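Local coordinates for protein VAL-1 (Chlorella virus, PDB 3GNE) that cleaves the polysaccharide alginate as a lyase of polysaccharide lyase family 14, with a pH-dependent mode of action, at residues D45-T50 and P224-K229; E78-K83 and K161-N166; F87-K92 and W119-G124; D154-A159 and N193-V198. All coordinates share one frame; numbering follows the deposited sequence.

Interaction 1: residues D45-T50 and P224-K229; sequences DKNSGT and PLPSPK
A type II beta turn, D45 to S48, follows strand 37-44 of this beta-sandwich lyase and lies against the proline-rich loop P224-K229 that leads into strand 231-241. Two backbone hydrogen bonds join them, and both use S227, through its N and its O. N47 N donates to S227 O at 2.8 Å with an N-H...O angle of 170°, and S227 N donates to S48 O, also 2.8 Å; both donors lie in the plane of the carbonyl they meet. The turn is braced internally, because D45 O takes S48 N and, on a lone pair, S48 OG at 2.7 Å; a chi1 of 66° puts that hydroxyl between its N and carbonyl carbon. S227 CB approaches D45 O at 3.4 Å, while S227 OG, anti to its backbone N, turns to K229 O and also bonds Q231. P226 directs its ring at the turn: CB meets S48 O at 3.1 Å, and the ring runs alongside the N47 side chain. At the other end, the extended K46 chain runs along P228 O, CE at 3.6 Å. Beyond the segments D45 salt-bridges K28 and K229 NZ bonds the G84 carbonyl. N47 OD1 rests 3.3 Å from P226 CG.

Interaction 2: residues E78-K83 and K161-N166; sequences EVFYPK and KYDVWN
Hydrogen bonds, mostly of the backbone, set the register between the end of strand 72-80 and the loop entering strand 166-173. V79 and N166 form an antiparallel hydrogen-bonded pair, V79 N to N166 O at 2.8 Å and N166 N to V79 O at 2.9 Å. V79 O accepts a second proton, from N166 ND2, which also bonds K161 O in its amide plane; K161 N returns a bond to N166 OD1, so the amide is fixed in rotation. D163 N meets Y81 O with an N-H...O angle of 168°, and D163 OD1 takes K83 N at 2.9 Å from above the carboxylate plane. A water accepts from Y81 N at 2.8 Å and lies 2.6 Å from both K161 O and V164 O, tying the Y81 backbone to the loop. Aromatic contacts make up the second group. F80 CB sits over the six-membered ring of W165, 3.6 Å from its centroid, while the F80 ring turns an edge to the indole face, planes at 56°. D163 CA packs over a face of F80. F34 meets F80 edge-to-face, D35 receives W165 NE1, and strand 231-241 hydrogen-bonds to E78 and F80, flanking strand 72-80 in the same sheet.

Interaction 3: residues F87-K92 and W119-G124; sequences FARGGK and WQEKGG
The indole of W119 lies flat against the glycine backbone of G90-G91, with G91 CA 3.3 Å from the centroid of its six-membered ring and only 2° off the normal. In the ring plane, NE1 donates to a lone pair of F87 O at 2.8 Å, and G90 N shares that acceptor, so the indole is held in rotation. Its chi1 of 82° places CG between the backbone N and carbonyl carbon, folding the ring across the neighbouring strand. F87 presents an edge to the five-membered ring in an offset edge-to-face pair, while G123 CA stands over the F87 ring, 3.7 Å from its centroid. Toward solvent, R89 forms a salt bridge with E121, NE and NH2 both bonding OE1 side-on, NE at 3.0 Å, with guanidinium and carboxylate planes nearly perpendicular (86°). A water links A88 O to K122 N. Backbone bonds position these groups: G91 and W119 pair antiparallel, with W119 N 2.8 Å from G91 O. F221 of strand 212-221 meets W119 edge-to-face. Q120, opposite G123 and G124, completes a G1 beta bulge in the connection between adjacent strands 112-119 and 125-130 of the seven-stranded antiparallel sheet.

Interaction 4: residues D154-A159 and N193-V198; sequences DDFKNA and NGKKEV
F156 forms the packed part of this surface contact, in which the loop D154-A159 lies across the start of strand 195-202. Its ring, CG anti to the carbonyl carbon, enters edge first: CE2 comes to 3.3 Å from K195 O, which lies in the ring plane, and CZ touches E197 CG at 3.7 Å. The ring and the E197 chain slide past each other in opposite directions, and the bend of E197 at chi2 (-67°) turns its carboxylate away toward D155. The F156 side chain also packs on V190 and V192 of strand 186-192, and A159 rests on V192.

The outer side is looser and more polar. K195 reaches over fully extended, its CG anti to the backbone N, and NZ donates to a lone pair of D155 O at 2.8 Å. The same ammonium approaches the F156 ring only distantly, at most a weak cation-pi attraction. A water accepts from K195 NZ and donates to D155 OD1 at 2.6 Å, connecting two charged groups that do not touch. At the far end a second water donates to A159 O and accepts from N193 ND2, at 2.7 Å and 3.0 Å respectively; N193 is tied also to R167 and N166.

The carboxylates of D155 and E197 are stacked, planes 19° apart, with OD1 and OE2 separated by 3.7 Å. Such proximity of like charges would be expected to raise the proton affinity of one of them, an effect that the K195 ammonium and the bridging water probably moderate.

Interactions 1, 2 and 3 are all partly buried, interaction 3 with the largest share of buried residues, its indole and phenyl rings faced by glycine CA atoms in CH-pi contacts, whereas interaction 4 is a surface contact resting on one buried ring, a lysine and waters. Interaction 1 depends mainly on backbone bonds between two loops; interaction 2 combines strand pairing with aromatic packing. Interactions 2 and 4 reach the same eight-stranded sheet and meet where N166 OD1 lies 3.0 Å from N193 ND2, while interaction 3 belongs to the seven-stranded sheet. F87 of interaction 3 meets Y81 of interaction 2 edge-to-face, and A88 and R89 pack on P228 and L225 of interaction 1.

Interaction 1: residues D45-T50 and P224-K229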
loop_
_atom_site.group_PDB
_atom_site.type_symbol
_atom_site.label_atom_id
_atom_site.label_comp_id
_atom_site.label_asym_id
_atom_site.label_seq_id
_atom_site.Cartn_x
_atom_site.Cartn_y
_atom_site.Cartn_z
ATOM N N ASP A 45 6.003 -15.004 -10.495
ATOM C CA ASP A 45 6.191 -15.793 -11.721
ATOM C C ASP A 45 5.652 -15.083 -12.953
ATOM O O ASP A 45 4.783 -14.195 -12.872
ATOM C CB ASP A 45 5.446 -17.119 -11.570
ATOM C CG ASP A 45 6.147 -18.133 -10.666
ATOM O OD1 ASP A 45 7.300 -17.868 -10.204
ATOM O OD2 ASP A 45 5.497 -19.187 -10.473
ATOM N N LYS A 46 6.154 -15.482 -14.121
ATOM C CA LYS A 46 5.584 -15.035 -15.367
ATOM C C LYS A 46 4.064 -15.214 -15.367
ATOM O O LYS A 46 3.542 -16.264 -14.946
ATOM C CB LYS A 46 6.175 -15.907 -16.492
ATOM C CG LYS A 46 5.700 -15.371 -17.864
ATOM C CD LYS A 46 6.504 -16.006 -19.005
ATOM C CE LYS A 46 6.152 -15.452 -20.368
ATOM N NZ LYS A 46 6.895 -16.180 -21.460
ATOM N N ASN A 47 3.344 -14.220 -15.844
ATOM C CA ASN A 47 1.895 -14.286 -15.982
ATOM C C ASN A 47 1.182 -14.227 -14.636
ATOM O O ASN A 47 -0.039 -14.483 -14.606
ATOM C CB ASN A 47 1.465 -15.521 -16.770
ATOM C CG ASN A 47 0.291 -15.206 -17.678
ATOM O OD1 ASN A 47 -0.141 -14.049 -17.788
ATOM N ND2 ASN A 47 -0.249 -16.218 -18.349
ATOM N N SER A 48 1.883 -13.827 -13.566
ATOM C CA SER A 48 1.212 -13.604 -12.282
ATOM C C SER A 48 0.766 -12.142 -12.171
ATOM O O SER A 48 1.406 -11.204 -12.644
ATOM C CB SER A 48 2.107 -13.961 -11.086
ATOM O OG SER A 48 3.224 -13.074 -11.001
ATOM N N GLY A 49 -0.383 -11.925 -11.508
ATOM C CA GLY A 49 -0.812 -10.532 -11.314
ATOM C C GLY A 49 -2.001 -10.550 -10.397
ATOM O O GLY A 49 -1.927 -10.945 -9.195
ATOM N N THR A 50 -3.131 -10.146 -10.976
ATOM C CA THR A 50 -4.368 -10.228 -10.162
ATOM C C THR A 50 -4.927 -11.643 -10.359
ATOM O O THR A 50 -4.372 -12.490 -11.073
ATOM C CB THR A 50 -5.414 -9.209 -10.614
ATOM O OG1 THR A 50 -5.824 -9.626 -11.955
ATOM C CG2 THR A 50 -4.879 -7.796 -10.679
ATOM N N PRO A 224 -3.859 -3.933 -15.595
ATOM C CA PRO A 224 -4.238 -5.292 -16.044
ATOM C C PRO A 224 -3.080 -6.128 -16.555
ATOM O O PRO A 224 -3.345 -7.264 -16.940
ATOM C CB PRO A 224 -5.220 -4.999 -17.197
ATOM C CG PRO A 224 -4.539 -3.808 -17.835
ATOM C CD PRO A 224 -3.897 -3.028 -16.738
ATOM N N LEU A 225 -1.822 -5.681 -16.558
ATOM C CA LEU A 225 -0.806 -6.593 -17.089
ATOM C C LEU A 225 -0.027 -7.327 -16.015
ATOM O O LEU A 225 0.410 -6.735 -15.030
ATOM C CB LEU A 225 0.190 -5.822 -17.978
ATOM C CG LEU A 225 -0.366 -5.248 -19.265
ATOM C CD1 LEU A 225 0.804 -4.721 -20.086
ATOM C CD2 LEU A 225 -1.106 -6.231 -20.143
ATOM N N PRO A 226 0.162 -8.637 -16.193
ATOM C CA PRO A 226 0.859 -9.435 -15.191
ATOM C C PRO A 226 2.374 -9.352 -15.367
ATOM O O PRO A 226 2.935 -8.687 -16.248
ATOM C CB PRO A 226 0.353 -10.866 -15.513
ATOM C CG PRO A 226 0.157 -10.829 -17.022
ATOM C CD PRO A 226 -0.339 -9.426 -17.328
ATOM N N SER A 227 3.112 -10.030 -14.514
ATOM C CA SER A 227 4.549 -10.050 -14.661
ATOM C C SER A 227 4.965 -10.675 -15.971
ATOM O O SER A 227 4.504 -11.764 -16.362
ATOM C CB SER A 227 5.160 -10.912 -13.526
ATOM O OG SER A 227 6.577 -10.787 -13.576
ATOM N N PRO A 228 5.838 -10.009 -16.740
ATOM C CA PRO A 228 6.193 -10.564 -18.069
ATOM C C PRO A 228 7.214 -11.691 -18.006
ATOM O O PRO A 228 7.449 -12.333 -19.049
ATOM C CB PRO A 228 6.806 -9.355 -18.798
ATOM C CG PRO A 228 7.058 -8.322 -17.784
ATOM C CD PRO A 228 6.341 -8.659 -16.534
ATOM N N LYS A 229 7.822 -11.923 -16.849
ATOM C CA LYS A 229 8.831 -12.981 -16.716
ATOM C C LYS A 229 8.858 -13.408 -15.261
ATOM O O LYS A 229 8.382 -12.717 -14.336
ATOM C CB LYS A 229 10.208 -12.495 -17.204
ATOM C CG LYS A 229 10.778 -11.356 -16.348
ATOM C CD LYS A 229 12.233 -11.091 -16.817
ATOM C CE LYS A 229 12.742 -9.816 -16.131
ATOM N NZ LYS A 229 14.134 -9.434 -16.596
#

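Interaction 2: residues E78-K83 and K161-N166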
loop_
_atom_site.group_PDB
_atom_site.type_symbol
_atom_site.label_atom_id
_atom_site.label_comp_id
_atom_site.label_asym_id
_atom_site.label_seq_id
_atom_site.Cartn_x
_atom_site.Cartn_y
_atom_site.Cartn_z
ATOM N N GLU A 78 11.057 -0.827 2.661
ATOM C CA GLU A 78 12.094 -0.625 1.646
ATOM C C GLU A 78 12.025 -1.736 0.636
ATOM O O GLU A 78 11.693 -2.877 0.986
ATOM C CB GLU A 78 13.501 -0.625 2.295
ATOM C CG GLU A 78 13.543 0.547 3.326
ATOM C CD GLU A 78 14.844 0.527 4.088
ATOM O OE1 GLU A 78 15.832 -0.034 3.594
ATOM O OE2 GLU A 78 14.949 1.109 5.176
ATOM N N VAL A 79 12.323 -1.424 -0.631
ATOM C CA VAL A 79 12.291 -2.482 -1.673
ATOM C C VAL A 79 13.488 -2.382 -2.597
ATOM O O VAL A 79 13.923 -1.318 -2.990
ATOM C CB VAL A 79 10.975 -2.345 -2.450
ATOM C CG1 VAL A 79 10.901 -0.968 -3.133
ATOM C CG2 VAL A 79 10.841 -3.485 -3.460
ATOM N N PHE A 80 14.047 -3.545 -2.895
ATOM C CA PHE A 80 15.203 -3.707 -3.766
ATOM C C PHE A 80 14.756 -4.466 -5.030
ATOM O O PHE A 80 14.270 -5.604 -4.924
ATOM C CB PHE A 80 16.252 -4.486 -3.006
ATOM C CG PHE A 80 17.626 -4.604 -3.656
ATOM C CD1 PHE A 80 18.691 -3.880 -3.106
ATOM C CD2 PHE A 80 17.907 -5.401 -4.744
ATOM C CE1 PHE A 80 19.956 -4.017 -3.633
ATOM C CE2 PHE A 80 19.173 -5.544 -5.285
ATOM C CZ PHE A 80 20.226 -4.848 -4.734
ATOM N N TYR A 81 14.931 -3.801 -6.157
ATOM C CA TYR A 81 14.661 -4.354 -7.496
ATOM C C TYR A 81 16.002 -4.656 -8.162
ATOM O O TYR A 81 16.658 -3.670 -8.566
ATOM C CB TYR A 81 13.888 -3.334 -8.322
ATOM C CG TYR A 81 12.455 -3.176 -7.801
ATOM C CD1 TYR A 81 11.558 -4.236 -8.065
ATOM C CD2 TYR A 81 12.010 -2.046 -7.125
ATOM C CE1 TYR A 81 10.234 -4.101 -7.609
ATOM C CE2 TYR A 81 10.693 -1.947 -6.669
ATOM C CZ TYR A 81 9.831 -2.991 -6.934
ATOM O OH TYR A 81 8.511 -2.937 -6.490
ATOM N N PRO A 82 16.393 -5.905 -8.291
ATOM C CA PRO A 82 17.645 -6.177 -8.984
ATOM C C PRO A 82 17.600 -5.645 -10.403
ATOM O O PRO A 82 16.546 -5.668 -11.041
ATOM C CB PRO A 82 17.710 -7.708 -8.997
ATOM C CG PRO A 82 16.902 -8.126 -7.782
ATOM C CD PRO A 82 15.744 -7.119 -7.786
ATOM N N LYS A 83 18.749 -5.217 -10.921
ATOM C CA LYS A 83 18.872 -4.809 -12.302
ATOM C C LYS A 83 18.173 -5.755 -13.269
ATOM O O LYS A 83 18.384 -6.974 -13.102
ATOM C CB LYS A 83 20.380 -4.697 -12.621
ATOM C CG LYS A 83 20.680 -3.999 -13.958
ATOM C CD LYS A 83 22.122 -4.181 -14.353
ATOM C CE LYS A 83 22.553 -3.436 -15.609
ATOM N NZ LYS A 83 24.077 -3.452 -15.674
ATOM N N LYS A 161 14.723 3.004 -8.227
ATOM C CA LYS A 161 15.949 2.708 -8.921
ATOM C C LYS A 161 16.327 1.263 -8.766
ATOM O O LYS A 161 15.895 0.590 -7.825
ATOM C CB LYS A 161 17.062 3.601 -8.356
ATOM C CG LYS A 161 16.771 5.100 -8.378
ATOM C CD LYS A 161 16.312 5.639 -9.731
ATOM C CE LYS A 161 16.134 7.159 -9.574
ATOM N NZ LYS A 161 15.608 7.780 -10.820
ATOM N N TYR A 162 17.154 0.748 -9.683
ATOM C CA TYR A 162 17.658 -0.631 -9.559
ATOM C C TYR A 162 18.815 -0.765 -8.577
ATOM O O TYR A 162 19.641 0.147 -8.402
ATOM C CB TYR A 162 18.143 -1.127 -10.944
ATOM C CG TYR A 162 17.072 -1.366 -11.968
ATOM C CD1 TYR A 162 16.056 -2.248 -11.747
ATOM C CD2 TYR A 162 17.062 -0.684 -13.206
ATOM C CE1 TYR A 162 15.064 -2.467 -12.682
ATOM C CE2 TYR A 162 16.083 -0.894 -14.163
ATOM C CZ TYR A 162 15.079 -1.797 -13.873
ATOM O OH TYR A 162 14.111 -2.026 -14.822
ATOM N N ASP A 163 18.927 -1.948 -7.969
ATOM C CA ASP A 163 20.089 -2.327 -7.173
ATOM C C ASP A 163 20.280 -1.421 -5.965
ATOM O O ASP A 163 21.433 -1.171 -5.546
ATOM C CB ASP A 163 21.320 -2.307 -8.120
ATOM C CG ASP A 163 21.389 -3.514 -9.030
ATOM O OD1 ASP A 163 20.618 -4.478 -8.863
ATOM O OD2 ASP A 163 22.274 -3.527 -9.937
ATOM N N VAL A 164 19.225 -0.878 -5.394
ATOM C CA VAL A 164 19.265 -0.025 -4.212
ATOM C C VAL A 164 18.068 -0.301 -3.307
ATOM O O VAL A 164 17.007 -0.710 -3.779
ATOM C CB VAL A 164 19.133 1.465 -4.521
ATOM C CG1 VAL A 164 20.139 1.892 -5.538
ATOM C CG2 VAL A 164 17.783 1.866 -5.096
ATOM N N TRP A 165 18.231 -0.029 -2.026
ATOM C CA TRP A 165 17.075 -0.109 -1.157
ATOM C C TRP A 165 16.255 1.145 -1.292
ATOM O O TRP A 165 16.588 2.211 -0.736
ATOM C CB TRP A 165 17.543 -0.361 0.280
ATOM C CG TRP A 165 18.070 -1.762 0.396
ATOM C CD1 TRP A 165 19.362 -2.171 0.451
ATOM C CD2 TRP A 165 17.270 -2.941 0.461
ATOM N NE1 TRP A 165 19.452 -3.539 0.550
ATOM C CE2 TRP A 165 18.153 -4.040 0.558
ATOM C CE3 TRP A 165 15.903 -3.156 0.446
ATOM C CZ2 TRP A 165 17.691 -5.332 0.647
ATOM C CZ3 TRP A 165 15.438 -4.455 0.521
ATOM C CH2 TRP A 165 16.322 -5.539 0.617
ATOM N N ASN A 166 15.180 1.084 -2.030
ATOM C CA ASN A 166 14.318 2.272 -2.173
ATOM C C ASN A 166 13.462 2.393 -0.914
ATOM O O ASN A 166 12.903 1.354 -0.509
ATOM C CB ASN A 166 13.374 2.122 -3.362
ATOM C CG ASN A 166 14.139 2.073 -4.688
ATOM O OD1 ASN A 166 14.546 3.126 -5.186
ATOM N ND2 ASN A 166 14.269 0.894 -5.288
HETATM O O HOH W 1 16.323 -1.422 -6.180
#

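Interaction 3: residues F87-K92 and W119-G124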
loop_
_atom_site.group_PDB
_atom_site.type_symbol
_atom_site.label_atom_id
_atom_site.label_comp_id
_atom_site.label_asym_id
_atom_site.label_seq_id
_atom_site.Cartn_x
_atom_site.Cartn_y
_atom_site.Cartn_z
ATOM N N PHE A 87 9.179 -3.814 -14.667
ATOM C CA PHE A 87 8.030 -3.273 -13.972
ATOM C C PHE A 87 6.728 -3.367 -14.736
ATOM O O PHE A 87 5.670 -3.042 -14.161
ATOM C CB PHE A 87 8.321 -1.777 -13.684
ATOM C CG PHE A 87 9.469 -1.525 -12.709
ATOM C CD1 PHE A 87 9.284 -1.747 -11.343
ATOM C CD2 PHE A 87 10.717 -1.083 -13.148
ATOM C CE1 PHE A 87 10.312 -1.557 -10.414
ATOM C CE2 PHE A 87 11.749 -0.883 -12.231
ATOM C CZ PHE A 87 11.565 -1.126 -10.883
ATOM N N ALA A 88 6.785 -3.797 -15.989
ATOM C CA ALA A 88 5.605 -3.938 -16.823
ATOM C C ALA A 88 4.868 -2.605 -16.794
ATOM O O ALA A 88 5.505 -1.575 -17.041
ATOM C CB ALA A 88 4.757 -5.115 -16.395
ATOM N N ARG A 89 3.549 -2.620 -16.531
ATOM C CA ARG A 89 2.841 -1.330 -16.457
ATOM C C ARG A 89 2.281 -1.093 -15.069
ATOM O O ARG A 89 1.281 -0.394 -14.917
ATOM C CB ARG A 89 1.752 -1.248 -17.549
ATOM C CG ARG A 89 2.419 -1.340 -18.921
ATOM C CD ARG A 89 1.463 -1.126 -20.111
ATOM N NE ARG A 89 1.387 0.300 -20.412
ATOM C CZ ARG A 89 0.897 0.855 -21.515
ATOM N NH1 ARG A 89 0.423 0.027 -22.434
ATOM N NH2 ARG A 89 0.904 2.191 -21.653
ATOM N N GLY A 90 2.995 -1.552 -14.046
ATOM C CA GLY A 90 2.732 -1.211 -12.666
ATOM C C GLY A 90 2.191 -2.378 -11.845
ATOM O O GLY A 90 1.996 -3.528 -12.333
ATOM N N GLY A 91 1.990 -2.145 -10.566
ATOM C CA GLY A 91 1.586 -3.185 -9.631
ATOM C C GLY A 91 1.455 -2.581 -8.262
ATOM O O GLY A 91 1.658 -1.369 -8.076
ATOM N N LYS A 92 1.140 -3.430 -7.300
ATOM C CA LYS A 92 0.873 -2.959 -5.951
ATOM C C LYS A 92 1.990 -3.311 -4.970
ATOM O O LYS A 92 2.609 -4.367 -5.077
ATOM C CB LYS A 92 -0.398 -3.646 -5.388
ATOM C CG LYS A 92 -1.694 -2.967 -5.762
ATOM C CD LYS A 92 -1.954 -2.953 -7.260
ATOM C CE LYS A 92 -3.354 -2.364 -7.475
ATOM N NZ LYS A 92 -3.575 -2.213 -8.969
ATOM N N TRP A 119 3.510 0.758 -7.852
ATOM C CA TRP A 119 4.568 1.097 -8.802
ATOM C C TRP A 119 3.937 1.278 -10.177
ATOM O O TRP A 119 2.783 0.870 -10.386
ATOM C CB TRP A 119 5.697 0.093 -8.806
ATOM C CG TRP A 119 5.547 -1.184 -9.600
ATOM C CD1 TRP A 119 5.789 -1.325 -10.939
ATOM C CD2 TRP A 119 5.143 -2.482 -9.129
ATOM N NE1 TRP A 119 5.565 -2.625 -11.359
ATOM C CE2 TRP A 119 5.163 -3.355 -10.240
ATOM C CE3 TRP A 119 4.757 -2.990 -7.885
ATOM C CZ2 TRP A 119 4.832 -4.706 -10.165
ATOM C CZ3 TRP A 119 4.428 -4.323 -7.799
ATOM C CH2 TRP A 119 4.461 -5.177 -8.924
ATOM N N GLN A 120 4.693 1.866 -11.089
ATOM C CA GLN A 120 4.231 2.189 -12.416
ATOM C C GLN A 120 5.303 1.754 -13.406
ATOM O O GLN A 120 6.364 1.264 -13.061
ATOM C CB GLN A 120 4.042 3.709 -12.558
ATOM C CG GLN A 120 3.013 4.267 -11.540
ATOM C CD GLN A 120 1.601 3.938 -12.005
ATOM O OE1 GLN A 120 1.014 2.849 -11.703
ATOM N NE2 GLN A 120 1.057 4.884 -12.695
ATOM N N GLU A 121 5.010 1.919 -14.694
ATOM C CA GLU A 121 6.004 1.747 -15.720
ATOM C C GLU A 121 7.316 2.461 -15.358
ATOM O O GLU A 121 7.303 3.530 -14.761
ATOM C CB GLU A 121 5.506 2.367 -17.035
ATOM C CG GLU A 121 4.349 1.627 -17.672
ATOM C CD GLU A 121 3.896 2.371 -18.902
ATOM O OE1 GLU A 121 2.687 2.661 -19.003
ATOM O OE2 GLU A 121 4.751 2.631 -19.766
ATOM N N LYS A 122 8.410 1.816 -15.726
ATOM C CA LYS A 122 9.740 2.414 -15.560
ATOM C C LYS A 122 10.036 2.738 -14.114
ATOM O O LYS A 122 10.905 3.576 -13.831
ATOM C CB LYS A 122 9.920 3.634 -16.455
ATOM C CG LYS A 122 9.836 3.272 -17.937
ATOM C CD LYS A 122 9.913 4.511 -18.839
ATOM C CE LYS A 122 10.031 4.218 -20.330
ATOM N NZ LYS A 122 8.717 3.707 -20.833
ATOM N N GLY A 123 9.396 2.039 -13.164
ATOM C CA GLY A 123 9.738 2.274 -11.778
ATOM C C GLY A 123 9.145 3.512 -11.158
ATOM O O GLY A 123 9.522 4.016 -10.104
ATOM N N GLY A 124 8.075 4.037 -11.820
ATOM C CA GLY A 124 7.370 5.171 -11.184
ATOM C C GLY A 124 6.583 4.715 -9.980
ATOM O O GLY A 124 6.438 3.521 -9.723
HETATM O O HOH W 2 8.211 -0.702 -17.187
#

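Interaction 4: residues D154-A159 and N193-V198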
loop_
_atom_site.group_PDB
_atom_site.type_symbol
_atom_site.label_atom_id
_atom_site.label_comp_id
_atom_site.label_asym_id
_atom_site.label_seq_id
_atom_site.Cartn_x
_atom_site.Cartn_y
_atom_site.Cartn_z
ATOM N N ASP A 154 3.318 12.392 -11.920
ATOM C CA ASP A 154 4.380 13.235 -12.455
ATOM C C ASP A 154 5.475 13.546 -11.458
ATOM O O ASP A 154 6.466 14.183 -11.820
ATOM C CB ASP A 154 3.761 14.544 -12.990
ATOM C CG ASP A 154 3.071 14.393 -14.345
ATOM O OD1 ASP A 154 3.308 13.348 -14.988
ATOM O OD2 ASP A 154 2.308 15.327 -14.720
ATOM N N ASP A 155 5.325 13.138 -10.207
ATOM C CA ASP A 155 6.279 13.494 -9.177
ATOM C C ASP A 155 7.243 12.359 -8.910
ATOM O O ASP A 155 8.292 12.640 -8.308
ATOM C CB ASP A 155 5.525 13.857 -7.883
ATOM C CG ASP A 155 4.489 14.952 -8.059
ATOM O OD1 ASP A 155 4.900 16.003 -8.584
ATOM O OD2 ASP A 155 3.331 14.724 -7.660
ATOM N N PHE A 156 6.960 11.141 -9.337
ATOM C CA PHE A 156 7.796 10.013 -8.962
ATOM C C PHE A 156 8.151 9.182 -10.174
ATOM O O PHE A 156 8.310 7.977 -10.077
ATOM C CB PHE A 156 7.085 9.112 -7.925
ATOM C CG PHE A 156 6.858 9.816 -6.582
ATOM C CD1 PHE A 156 5.575 10.071 -6.149
ATOM C CD2 PHE A 156 7.911 10.204 -5.783
ATOM C CE1 PHE A 156 5.304 10.685 -4.932
ATOM C CE2 PHE A 156 7.696 10.806 -4.560
ATOM C CZ PHE A 156 6.387 11.047 -4.143
ATOM N N LYS A 157 8.268 9.817 -11.351
ATOM C CA LYS A 157 8.676 9.023 -12.512
ATOM C C LYS A 157 10.051 8.407 -12.232
ATOM O O LYS A 157 10.969 9.048 -11.705
ATOM C CB LYS A 157 8.679 9.819 -13.824
ATOM C CG LYS A 157 7.321 10.322 -14.289
ATOM C CD LYS A 157 7.276 10.885 -15.703
ATOM C CE LYS A 157 5.966 11.706 -15.880
ATOM N NZ LYS A 157 4.808 10.791 -15.596
ATOM N N ASN A 158 10.198 7.143 -12.592
ATOM C CA ASN A 158 11.420 6.376 -12.414
ATOM C C ASN A 158 12.011 6.541 -11.024
ATOM O O ASN A 158 13.229 6.500 -10.825
ATOM C CB ASN A 158 12.390 6.823 -13.520
ATOM C CG ASN A 158 13.586 5.906 -13.596
ATOM O OD1 ASN A 158 13.447 4.671 -13.640
ATOM N ND2 ASN A 158 14.757 6.542 -13.597
ATOM N N ALA A 159 11.153 6.703 -10.022
ATOM C CA ALA A 159 11.670 6.922 -8.672
ATOM C C ALA A 159 12.308 5.659 -8.097
ATOM O O ALA A 159 13.217 5.735 -7.267
ATOM C CB ALA A 159 10.553 7.411 -7.744
ATOM N N ASN A 193 12.253 7.693 -1.442
ATOM C CA ASN A 193 13.659 8.096 -1.327
ATOM C C ASN A 193 13.768 9.527 -0.924
ATOM O O ASN A 193 14.534 10.323 -1.443
ATOM C CB ASN A 193 14.404 7.810 -2.632
ATOM C CG ASN A 193 14.462 6.298 -2.906
ATOM O OD1 ASN A 193 14.634 5.525 -1.946
ATOM N ND2 ASN A 193 14.366 5.941 -4.148
ATOM N N GLY A 194 13.022 9.915 0.105
ATOM C CA GLY A 194 13.103 11.213 0.716
ATOM C C GLY A 194 12.242 12.274 0.063
ATOM O O GLY A 194 12.074 13.359 0.635
ATOM N N LYS A 195 11.669 12.046 -1.129
ATOM C CA LYS A 195 10.815 13.045 -1.774
ATOM C C LYS A 195 9.357 12.791 -1.355
ATOM O O LYS A 195 8.860 11.686 -1.545
ATOM C CB LYS A 195 10.887 12.986 -3.286
ATOM C CG LYS A 195 9.954 13.949 -4.005
ATOM C CD LYS A 195 10.222 13.885 -5.521
ATOM C CE LYS A 195 9.368 14.985 -6.168
ATOM N NZ LYS A 195 9.498 15.086 -7.642
ATOM N N LYS A 196 8.712 13.799 -0.783
ATOM C CA LYS A 196 7.371 13.678 -0.240
ATOM C C LYS A 196 6.391 14.489 -1.063
ATOM O O LYS A 196 6.692 15.679 -1.382
ATOM C CB LYS A 196 7.361 14.221 1.203
ATOM C CG LYS A 196 6.009 14.141 1.910
ATOM C CD LYS A 196 6.156 14.531 3.368
ATOM C CE LYS A 196 4.974 14.400 4.289
ATOM N NZ LYS A 196 5.427 14.759 5.681
ATOM N N GLU A 197 5.244 13.892 -1.357
ATOM C CA GLU A 197 4.115 14.610 -1.941
ATOM C C GLU A 197 2.867 14.391 -1.086
ATOM O O GLU A 197 2.652 13.282 -0.562
ATOM C CB GLU A 197 3.810 14.178 -3.385
ATOM C CG GLU A 197 4.962 14.470 -4.377
ATOM C CD GLU A 197 5.241 15.925 -4.639
ATOM O OE1 GLU A 197 4.413 16.791 -4.349
ATOM O OE2 GLU A 197 6.337 16.226 -5.160
ATOM N N VAL A 198 2.051 15.417 -0.926
ATOM C CA VAL A 198 0.874 15.399 -0.100
ATOM C C VAL A 198 -0.365 15.705 -0.930
ATOM O O VAL A 198 -0.328 16.569 -1.839
ATOM C CB VAL A 198 1.009 16.434 1.025
ATOM C CG1 VAL A 198 -0.177 16.382 1.978
ATOM C CG2 VAL A 198 2.327 16.190 1.759
HETATM O O HOH W 3 7.360 16.948 -8.489
HETATM O O HOH W 4 13.997 8.067 -6.162
#